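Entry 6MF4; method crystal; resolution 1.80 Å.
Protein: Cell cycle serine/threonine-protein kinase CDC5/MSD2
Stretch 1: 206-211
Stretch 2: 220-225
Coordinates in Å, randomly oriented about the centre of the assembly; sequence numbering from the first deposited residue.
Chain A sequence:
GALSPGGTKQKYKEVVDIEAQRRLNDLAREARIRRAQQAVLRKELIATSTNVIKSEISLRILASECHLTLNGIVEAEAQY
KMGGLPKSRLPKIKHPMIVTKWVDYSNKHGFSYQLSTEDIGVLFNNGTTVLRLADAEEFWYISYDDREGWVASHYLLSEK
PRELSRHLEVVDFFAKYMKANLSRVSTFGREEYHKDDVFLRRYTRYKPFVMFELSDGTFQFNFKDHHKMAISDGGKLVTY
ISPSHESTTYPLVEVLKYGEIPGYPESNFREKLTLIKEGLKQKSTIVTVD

Stretch 1, residues 206-211: YKPFVM
Stretch 2 220-225: QFNFKD

Three phenylalanines and a methionine crowd one face of this two-stranded antiparallel contact, with the Phe209 ring touching two aromatic neighbours on the partner strand. Its ring centroid lies 5.7 Å from that of Phe221 and 5.6 Å from that of Phe223, with planes inclined at 61° and 51°. Phe209 adopts p (chi1 63°), whereas Phe221 and Phe223 are both m (-56° and -58°). Phe209 CE2 meets the edge of the Phe221 ring at CD2 (3.6 Å), and Phe209 CB packs on Phe223 CD1 (3.7 Å). Fully extended Met211 (ttt) extends the apolar layer, its CG 3.6 Å from Phe221 CE2.

The N-to-C directions of strands 209-211 (phi/psi -162/161, -107/140, -117/125) and 221-223 (-127/114, -101/110, -90/161) lie 162° apart; the axes approach to 4.6 Å. Phe209 pairs with Phe223 and Met211 with Phe221 at non-hydrogen-bonded positions (CA to CA 4.3 and 4.8 Å). Between them, Val210 and Asn222 (CA to CA 5.3 Å) exchange hydrogen bonds, Val210 N to Asn222 O and Asn222 N to Val210 O, each 3.0 Å. Strand alternation puts their side chains on the opposite face, Val210 CG1 3.5 Å from Asn222 CB; Val210 is p, Asn222 m. Gln220 (-119/138; tt) donates from NE2 to Asn222 OD1 (3.0 Å). Beyond the strands, Pro208 (-75/-26) accepts a weak hydrogen bond at O from Lys224 N (3.3 Å).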

ATOM      1  N   TYR A 206      -4.064  13.488   0.970  1.00 25.20           N
ATOM      2  CA  TYR A 206      -4.894  14.382   1.766  1.00 23.64           C
ATOM      3  C   TYR A 206      -3.969  15.315   2.530  1.00 27.70           C
ATOM      4  O   TYR A 206      -2.778  15.038   2.665  1.00 25.82           O
ATOM      5  CB  TYR A 206      -5.777  13.608   2.750  1.00 24.98           C
ATOM      6  CG  TYR A 206      -6.685  12.557   2.147  1.00 29.34           C
ATOM      7  CD1 TYR A 206      -7.887  12.911   1.550  1.00 32.35           C
ATOM      8  CD2 TYR A 206      -6.357  11.206   2.210  1.00 26.53           C
ATOM      9  CE1 TYR A 206      -8.727  11.955   1.016  1.00 32.86           C
ATOM     10  CE2 TYR A 206      -7.190  10.245   1.679  1.00 24.88           C
ATOM     11  CZ  TYR A 206      -8.374  10.624   1.081  1.00 29.84           C
ATOM     12  OH  TYR A 206      -9.214   9.668   0.553  1.00 32.87           O
ATOM     13  N   LYS A 207      -4.512  16.410   3.048  1.00 31.10           N
ATOM     14  CA  LYS A 207      -3.723  17.306   3.879  1.00 24.67           C
ATOM     15  C   LYS A 207      -3.140  16.572   5.098  1.00 21.58           C
ATOM     16  O   LYS A 207      -1.940  16.669   5.354  1.00 26.94           O
ATOM     17  CB  LYS A 207      -4.566  18.510   4.318  1.00 29.16           C
ATOM     18  N   PRO A 208      -3.975  15.829   5.851  1.00 23.16           N
ATOM     19  CA  PRO A 208      -3.433  15.165   7.045  1.00 26.89           C
ATOM     20  C   PRO A 208      -2.568  13.931   6.766  1.00 25.84           C
ATOM     21  O   PRO A 208      -1.717  13.599   7.594  1.00 26.88           O
ATOM     22  CB  PRO A 208      -4.691  14.764   7.823  1.00 28.95           C
ATOM     23  CG  PRO A 208      -5.754  14.662   6.802  1.00 26.32           C
ATOM     24  CD  PRO A 208      -5.442  15.716   5.787  1.00 27.43           C
ATOM     25  N   PHE A 209      -2.774  13.258   5.637  1.00 24.38           N
ATOM     26  CA  PHE A 209      -1.997  12.058   5.343  1.00 27.17           C
ATOM     27  C   PHE A 209      -2.048  11.674   3.870  1.00 20.56           C
ATOM     28  O   PHE A 209      -2.922  12.120   3.122  1.00 23.13           O
ATOM     29  CB  PHE A 209      -2.488  10.876   6.197  1.00 20.40           C
ATOM     30  CG  PHE A 209      -3.913  10.473   5.927  1.00 21.03           C
ATOM     31  CD1 PHE A 209      -4.961  11.083   6.600  1.00 20.95           C
ATOM     32  CD2 PHE A 209      -4.206   9.476   5.010  1.00 22.66           C
ATOM     33  CE1 PHE A 209      -6.269  10.716   6.354  1.00 19.52           C
ATOM     34  CE2 PHE A 209      -5.515   9.100   4.761  1.00 21.66           C
ATOM     35  CZ  PHE A 209      -6.549   9.721   5.434  1.00 25.19           C
ATOM     36  N   VAL A 210      -1.082  10.860   3.461  1.00 22.23           N
ATOM     37  CA  VAL A 210      -1.145  10.197   2.169  1.00 19.93           C
ATOM     38  C   VAL A 210      -1.442   8.719   2.412  1.00 18.14           C
ATOM     39  O   VAL A 210      -0.921   8.104   3.345  1.00 19.22           O
ATOM     40  CB  VAL A 210       0.158  10.380   1.351  1.00 21.36           C
ATOM     41  CG1 VAL A 210       1.367   9.913   2.134  1.00 25.13           C
ATOM     42  CG2 VAL A 210       0.059   9.654   0.023  1.00 18.56           C
ATOM     43  N   MET A 211      -2.297   8.167   1.555  1.00 17.17           N
ATOM     44  CA  MET A 211      -2.822   6.820   1.706  1.00 15.99           C
ATOM     45  C   MET A 211      -2.385   5.954   0.532  1.00 16.86           C
ATOM     46  O   MET A 211      -2.610   6.314  -0.620  1.00 18.52           O
ATOM     47  CB  MET A 211      -4.349   6.879   1.801  1.00 17.49           C
ATOM     48  CG  MET A 211      -5.079   5.547   1.808  1.00 22.37           C
ATOM     49  SD  MET A 211      -6.861   5.828   1.977  1.00 23.03           S
ATOM     50  CE  MET A 211      -7.473   4.151   1.984  1.00 28.36           C
ATOM     51  N   GLN A 220      -1.328   1.673   3.773  1.00 14.84           N
ATOM     52  CA  GLN A 220      -0.338   2.448   4.507  1.00 17.14           C
ATOM     53  C   GLN A 220      -0.760   3.905   4.575  1.00 18.60           C
ATOM     54  O   GLN A 220      -1.240   4.469   3.590  1.00 19.10           O
ATOM     55  CB  GLN A 220       1.040   2.327   3.859  1.00 17.92           C
ATOM     56  CG  GLN A 220       2.127   3.058   4.614  1.00 17.48           C
ATOM     57  CD  GLN A 220       3.497   2.804   4.028  1.00 20.09           C
ATOM     58  OE1 GLN A 220       3.742   1.752   3.437  1.00 19.18           O
ATOM     59  NE2 GLN A 220       4.392   3.773   4.173  1.00 17.64           N
ATOM     60  N   PHE A 221      -0.571   4.500   5.747  1.00 15.35           N
ATOM     61  CA  PHE A 221      -0.940   5.888   5.986  1.00 17.17           C
ATOM     62  C   PHE A 221       0.248   6.654   6.548  1.00 20.36           C
ATOM     63  O   PHE A 221       0.711   6.369   7.654  1.00 20.17           O
ATOM     64  CB  PHE A 221      -2.126   5.966   6.949  1.00 21.24           C
ATOM     65  CG  PHE A 221      -3.324   5.186   6.493  1.00 20.53           C
ATOM     66  CD1 PHE A 221      -3.410   3.826   6.731  1.00 18.82           C
ATOM     67  CD2 PHE A 221      -4.365   5.812   5.828  1.00 18.41           C
ATOM     68  CE1 PHE A 221      -4.511   3.102   6.310  1.00 16.81           C
ATOM     69  CE2 PHE A 221      -5.465   5.093   5.409  1.00 19.88           C
ATOM     70  CZ  PHE A 221      -5.537   3.738   5.650  1.00 17.30           C
ATOM     71  N   ASN A 222       0.744   7.612   5.769  1.00 19.16           N
ATOM     72  CA  ASN A 222       1.844   8.478   6.185  1.00 24.24           C
ATOM     73  C   ASN A 222       1.309   9.831   6.634  1.00 23.85           C
ATOM     74  O   ASN A 222       0.844  10.624   5.813  1.00 23.33           O
ATOM     75  CB  ASN A 222       2.845   8.680   5.044  1.00 23.05           C
ATOM     76  CG  ASN A 222       3.628   7.426   4.710  1.00 23.66           C
ATOM     77  OD1 ASN A 222       3.355   6.339   5.224  1.00 22.52           O
ATOM     78  ND2 ASN A 222       4.618   7.575   3.833  1.00 24.00           N
ATOM     79  N   PHE A 223       1.380  10.095   7.934  1.00 26.17           N
ATOM     80  CA  PHE A 223       0.846  11.331   8.494  1.00 30.18           C
ATOM     81  C   PHE A 223       1.908  12.431   8.500  1.00 33.24           C
ATOM     82  O   PHE A 223       3.104  12.153   8.404  1.00 30.37           O
ATOM     83  CB  PHE A 223       0.311  11.077   9.907  1.00 27.35           C
ATOM     84  CG  PHE A 223      -0.765  10.027   9.961  1.00 22.42           C
ATOM     85  CD1 PHE A 223      -2.099  10.372   9.820  1.00 25.01           C
ATOM     86  CD2 PHE A 223      -0.439   8.690  10.134  1.00 23.41           C
ATOM     87  CE1 PHE A 223      -3.088   9.405   9.859  1.00 25.09           C
ATOM     88  CE2 PHE A 223      -1.424   7.721  10.171  1.00 24.33           C
ATOM     89  CZ  PHE A 223      -2.748   8.077  10.035  1.00 22.54           C
ATOM     90  N   LYS A 224       1.452  13.676   8.608  1.00 40.07           N
ATOM     91  CA  LYS A 224       2.324  14.851   8.567  1.00 49.45           C
ATOM     92  C   LYS A 224       3.466  14.808   9.580  1.00 48.36           C
ATOM     93  O   LYS A 224       4.530  15.379   9.351  1.00 44.87           O
ATOM     94  CB  LYS A 224       1.496  16.114   8.804  1.00 42.06           C
ATOM     95  CG  LYS A 224       0.501  16.416   7.699  1.00 41.62           C
ATOM     96  N   ASP A 225       3.238  14.127  10.697  1.00 39.53           N
ATOM     97  CA  ASP A 225       4.210  14.078  11.792  1.00 37.03           C
ATOM     98  C   ASP A 225       5.261  12.985  11.580  1.00 41.40           C
ATOM     99  O   ASP A 225       6.050  12.682  12.477  1.00 37.33           O
ATOM    100  CB  ASP A 225       3.489  13.866  13.128  1.00 44.69           C
ATOM    101  CG  ASP A 225       2.712  12.558  13.177  1.00 56.12           C
ATOM    102  OD1 ASP A 225       2.667  11.851  12.152  1.00 50.38           O
ATOM    103  OD2 ASP A 225       2.135  12.244  14.243  1.00 55.73           O
TER